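Putative type VI secretion protein (Escherichia coli, PDB 6SKI) is a type VI secretion effector that probably acts as a phospholipase toxin and is carried on the TTR domain of the VgrG spike. Local coordinates at residues A[168-171]-A[172-176]; A[158-161]-A[162-165]. All coordinates share one frame; numbering follows the deposited sequence.

Interaction 1: residues A[168-171]-A[172-176]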
loop_
_atom_site.group_PDB
_atom_site.type_symbol
_atom_site.label_atom_id
_atom_site.label_comp_id
_atom_site.label_asym_id
_atom_site.label_seq_id
_atom_site.Cartn_x
_atom_site.Cartn_y
_atom_site.Cartn_z
ATOM N N ILE A 168 9.778 7.359 10.759
ATOM C CA ILE A 168 9.231 8.142 11.864
ATOM C C ILE A 168 10.345 8.868 12.595
ATOM O O ILE A 168 10.213 10.045 12.952
ATOM C CB ILE A 168 8.444 7.232 12.824
ATOM C CG1 ILE A 168 7.063 6.913 12.266
ATOM C CG2 ILE A 168 8.317 7.874 14.195
ATOM C CD1 ILE A 168 6.446 5.687 12.885
ATOM N N THR A 169 11.461 8.176 12.826
ATOM C CA THR A 169 12.614 8.828 13.439
ATOM C C THR A 169 13.085 9.999 12.587
ATOM O O THR A 169 13.344 11.094 13.102
ATOM C CB THR A 169 13.744 7.819 13.637
ATOM O OG1 THR A 169 13.462 7.001 14.776
ATOM C CG2 THR A 169 15.067 8.524 13.853
ATOM N N GLN A 170 13.181 9.788 11.273
ATOM C CA GLN A 170 13.638 10.855 10.386
ATOM C C GLN A 170 12.681 12.043 10.394
ATOM O O GLN A 170 13.114 13.203 10.432
ATOM C CB GLN A 170 13.809 10.315 8.968
ATOM C CG GLN A 170 14.079 11.385 7.934
ATOM C CD GLN A 170 13.875 10.889 6.520
ATOM O OE1 GLN A 170 14.062 9.707 6.231
ATOM N NE2 GLN A 170 13.485 11.791 5.628
ATOM N N ALA A 171 11.374 11.777 10.367
ATOM C CA ALA A 171 10.394 12.857 10.342
ATOM C C ALA A 171 10.392 13.633 11.650
ATOM O O ALA A 171 10.248 14.860 11.648
ATOM C CB ALA A 171 9.003 12.297 10.051
ATOM N N LEU A 172 10.553 12.938 12.776
ATOM C CA LEU A 172 10.640 13.625 14.060
ATOM C C LEU A 172 11.899 14.477 14.139
ATOM O O LEU A 172 11.868 15.597 14.669
ATOM C CB LEU A 172 10.608 12.605 15.193
ATOM C CG LEU A 172 9.219 12.222 15.687
ATOM C CD1 LEU A 172 9.323 11.270 16.848
ATOM C CD2 LEU A 172 8.462 13.459 16.086
ATOM N N SER A 173 13.014 13.967 13.610
ATOM C CA SER A 173 14.237 14.758 13.553
ATOM C C SER A 173 14.023 16.028 12.747
ATOM O O SER A 173 14.413 17.119 13.172
ATOM C CB SER A 173 15.374 13.931 12.952
ATOM O OG SER A 173 15.582 12.737 13.679
ATOM N N GLU A 174 13.393 15.906 11.578
ATOM C CA GLU A 174 13.151 17.084 10.750
ATOM C C GLU A 174 12.232 18.076 11.454
ATOM O O GLU A 174 12.485 19.289 11.440
ATOM C CB GLU A 174 12.559 16.666 9.406
ATOM C CG GLU A 174 13.507 15.860 8.538
ATOM C CD GLU A 174 12.827 15.292 7.308
ATOM O OE1 GLU A 174 11.616 15.537 7.130
ATOM O OE2 GLU A 174 13.504 14.601 6.520
ATOM N N PHE A 175 11.174 17.579 12.099
ATOM C CA PHE A 175 10.242 18.468 12.783
ATOM C C PHE A 175 10.925 19.233 13.903
ATOM O O PHE A 175 10.736 20.446 14.038
ATOM C CB PHE A 175 9.063 17.682 13.345
ATOM C CG PHE A 175 8.162 18.503 14.220
ATOM C CD1 PHE A 175 7.571 19.655 13.740
ATOM C CD2 PHE A 175 7.935 18.140 15.532
ATOM C CE1 PHE A 175 6.752 20.413 14.544
ATOM C CE2 PHE A 175 7.119 18.900 16.340
ATOM C CZ PHE A 175 6.531 20.036 15.846
ATOM N N MET A 176 11.725 18.550 14.717
ATOM C CA MET A 176 12.398 19.221 15.815
ATOM C C MET A 176 13.656 19.947 15.368
ATOM O O MET A 176 14.287 20.628 16.182
ATOM C CB MET A 176 12.725 18.219 16.921
ATOM C CG MET A 176 11.510 17.841 17.742
ATOM S SD MET A 176 10.794 19.259 18.590
ATOM C CE MET A 176 11.233 18.892 20.283
#

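Interaction 2: residues A[158-161]-A[162-165]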
loop_
_atom_site.group_PDB
_atom_site.type_symbol
_atom_site.label_atom_id
_atom_site.label_comp_id
_atom_site.label_asym_id
_atom_site.label_seq_id
_atom_site.Cartn_x
_atom_site.Cartn_y
_atom_site.Cartn_z
ATOM N N VAL A 158 5.908 -6.614 7.548
ATOM C CA VAL A 158 6.615 -6.301 8.786
ATOM C C VAL A 158 7.862 -5.475 8.497
ATOM O O VAL A 158 8.202 -4.547 9.245
ATOM C CB VAL A 158 6.947 -7.601 9.538
ATOM C CG1 VAL A 158 7.473 -7.293 10.928
ATOM C CG2 VAL A 158 5.720 -8.488 9.611
ATOM N N THR A 159 8.562 -5.793 7.410
ATOM C CA THR A 159 9.729 -5.010 7.025
ATOM C C THR A 159 9.345 -3.574 6.704
ATOM O O THR A 159 10.103 -2.643 7.001
ATOM C CB THR A 159 10.417 -5.672 5.829
ATOM O OG1 THR A 159 11.052 -6.881 6.259
ATOM C CG2 THR A 159 11.464 -4.754 5.220
ATOM N N LYS A 160 8.159 -3.369 6.135
ATOM C CA LYS A 160 7.708 -2.018 5.839
ATOM C C LYS A 160 7.316 -1.282 7.110
ATOM O O LYS A 160 7.513 -0.071 7.209
ATOM C CB LYS A 160 6.551 -2.052 4.846
ATOM C CG LYS A 160 7.000 -2.341 3.429
ATOM C CD LYS A 160 7.556 -1.106 2.761
ATOM C CE LYS A 160 8.415 -1.469 1.572
ATOM N NZ LYS A 160 9.061 -0.271 0.981
ATOM N N THR A 161 6.771 -1.990 8.098
ATOM C CA THR A 161 6.539 -1.331 9.384
ATOM C C THR A 161 7.852 -0.944 10.062
ATOM O O THR A 161 7.930 0.104 10.717
ATOM C CB THR A 161 5.693 -2.214 10.296
ATOM O OG1 THR A 161 6.429 -3.387 10.654
ATOM C CG2 THR A 161 4.408 -2.603 9.599
ATOM N N ASP A 162 8.904 -1.738 9.874
ATOM C CA ASP A 162 10.211 -1.366 10.415
ATOM C C ASP A 162 10.781 -0.144 9.698
ATOM O O ASP A 162 11.298 0.790 10.337
ATOM C CB ASP A 162 11.175 -2.543 10.289
ATOM C CG ASP A 162 10.862 -3.658 11.263
ATOM O OD1 ASP A 162 9.684 -3.800 11.646
ATOM O OD2 ASP A 162 11.794 -4.399 11.639
ATOM N N GLU A 163 10.685 -0.134 8.368
ATOM C CA GLU A 163 11.054 1.050 7.606
ATOM C C GLU A 163 10.230 2.251 8.039
ATOM O O GLU A 163 10.728 3.379 8.048
ATOM C CB GLU A 163 10.876 0.782 6.110
ATOM C CG GLU A 163 10.710 2.031 5.262
ATOM C CD GLU A 163 10.835 1.755 3.779
ATOM O OE1 GLU A 163 10.532 2.663 2.976
ATOM O OE2 GLU A 163 11.236 0.630 3.414
ATOM N N ALA A 164 8.977 2.020 8.427
ATOM C CA ALA A 164 8.142 3.098 8.935
ATOM C C ALA A 164 8.678 3.632 10.250
ATOM O O ALA A 164 8.596 4.831 10.511
ATOM C CB ALA A 164 6.704 2.617 9.103
ATOM N N MET A 165 9.211 2.757 11.103
ATOM C CA MET A 165 9.825 3.244 12.339
ATOM C C MET A 165 11.034 4.124 12.045
ATOM O O MET A 165 11.196 5.199 12.643
ATOM C CB MET A 165 10.231 2.081 13.241
ATOM C CG MET A 165 9.238 0.960 13.290
ATOM S SD MET A 165 8.022 1.200 14.583
ATOM C CE MET A 165 6.702 0.143 14.001
#

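Interaction 1: residues A[168-171]-A[172-176]
Gln170 and Glu174, one helical turn apart, run side by side and meet on the exposed flank of helix 156-178. Gln170 NE2 gives a nearly straight hydrogen bond to Glu174 OE2 (2.9 Å, 167° at the hydrogen). The acceptor lies close to the amide plane, yet the amide comes from above the carboxylate, the two planes being 60° apart. Gln170 reaches it with CG trans to the backbone N (chi1 171°) and an extended chain. Ser173 OG turns back beside its own backbone N and donates to Thr169 O at 2.8 Å. Because Ser173 N bonds the same oxygen from the other face of the carbonyl plane, Thr169 O is gripped twice. These bonds decorate a regular alpha-helix flanking the central sheet, as in an alpha/beta-hydrolase fold, with each of the four i to i+4 N-H...O bonds from 172-176 back to 168-171, such as Leu172 N to Ile168 O, at 2.9 Å. The buried side is apolar: Ile168 CG2 and Leu172 CD1 approach to 4.4 Å, Ala171 and Leu172 touch Ile124 of strand 121-128, and Phe175 rests on Leu37 and Ile124. Helix 215-225 adds Ile221 and Leu225 against Leu172, while Thr169 OG1 hydrogen-bonds Ala220 O.

Interaction 2: residues A[158-161]-A[162-165]
Val158 O to Asp162 N (3.0 Å) opens a run of four i to i+4 hydrogen bonds that carries the backbone of 158-161 into 162-165 as continuous alpha-helix. The N-H...O angle is 168° at Glu163 N to Thr159 O, and the bond from Ala164 N to Lys160 O is more bent, at 142°, while all four keep the i to i+4 pattern. Val158 O also accepts from Thr161 OG1, whose chi1 of 66° sets the hydroxyl between backbone N and carbonyl carbon and turns it back along the helix. Asp162 lies alongside Val158, its OD1 4.2 Å from Val158 CG1. That carboxylate oxygen also lies near Val158 O, both being acceptors with no hydrogen bond between them; the polar partner of the carboxylate is Arg209, whose NH1 forms a salt bridge with OD1. Lys160 and Glu163 point the same way, three residues apart. Lys160 bends at chi2 and brings NZ to 3.4 Å from Glu163 OE2, a salt bridge whose hydrogen bond is weak. Met165 folds back over the preceding turn, its CE 3.5 Å from Thr161 O. Outside the helix, Lys160, Glu163 and Ala164 touch Ile128 of strand 121-128, while Val158 meets His205 and Met165 meets Phe206 and Arg209 on helix 198-211; helix 156-178 is thereby joined to strand 121-128 of the sheet through one set of side chains and to a neighbouring helix through another.

Overall arrangement
Interaction 2 (158-165) comes first along the chain and interaction 1 (168-176) follows, both on helix 156-178, with centres about 16 Å apart, adjoining in sequence, with no other touch between them. They lie on the same side of the chain's centre, interaction 2 about 16 Å from it and interaction 1 about 26 Å. Strand 121-128 is a shared neighbour, meeting the earlier turns at Ile128 and the later ones at Ile124. The helical neighbour changes: helix 198-211 beside interaction 2, helix 215-225 beside interaction 1. One long helix thus links the sheet to two successive helices of what is probably the hydrolase domain.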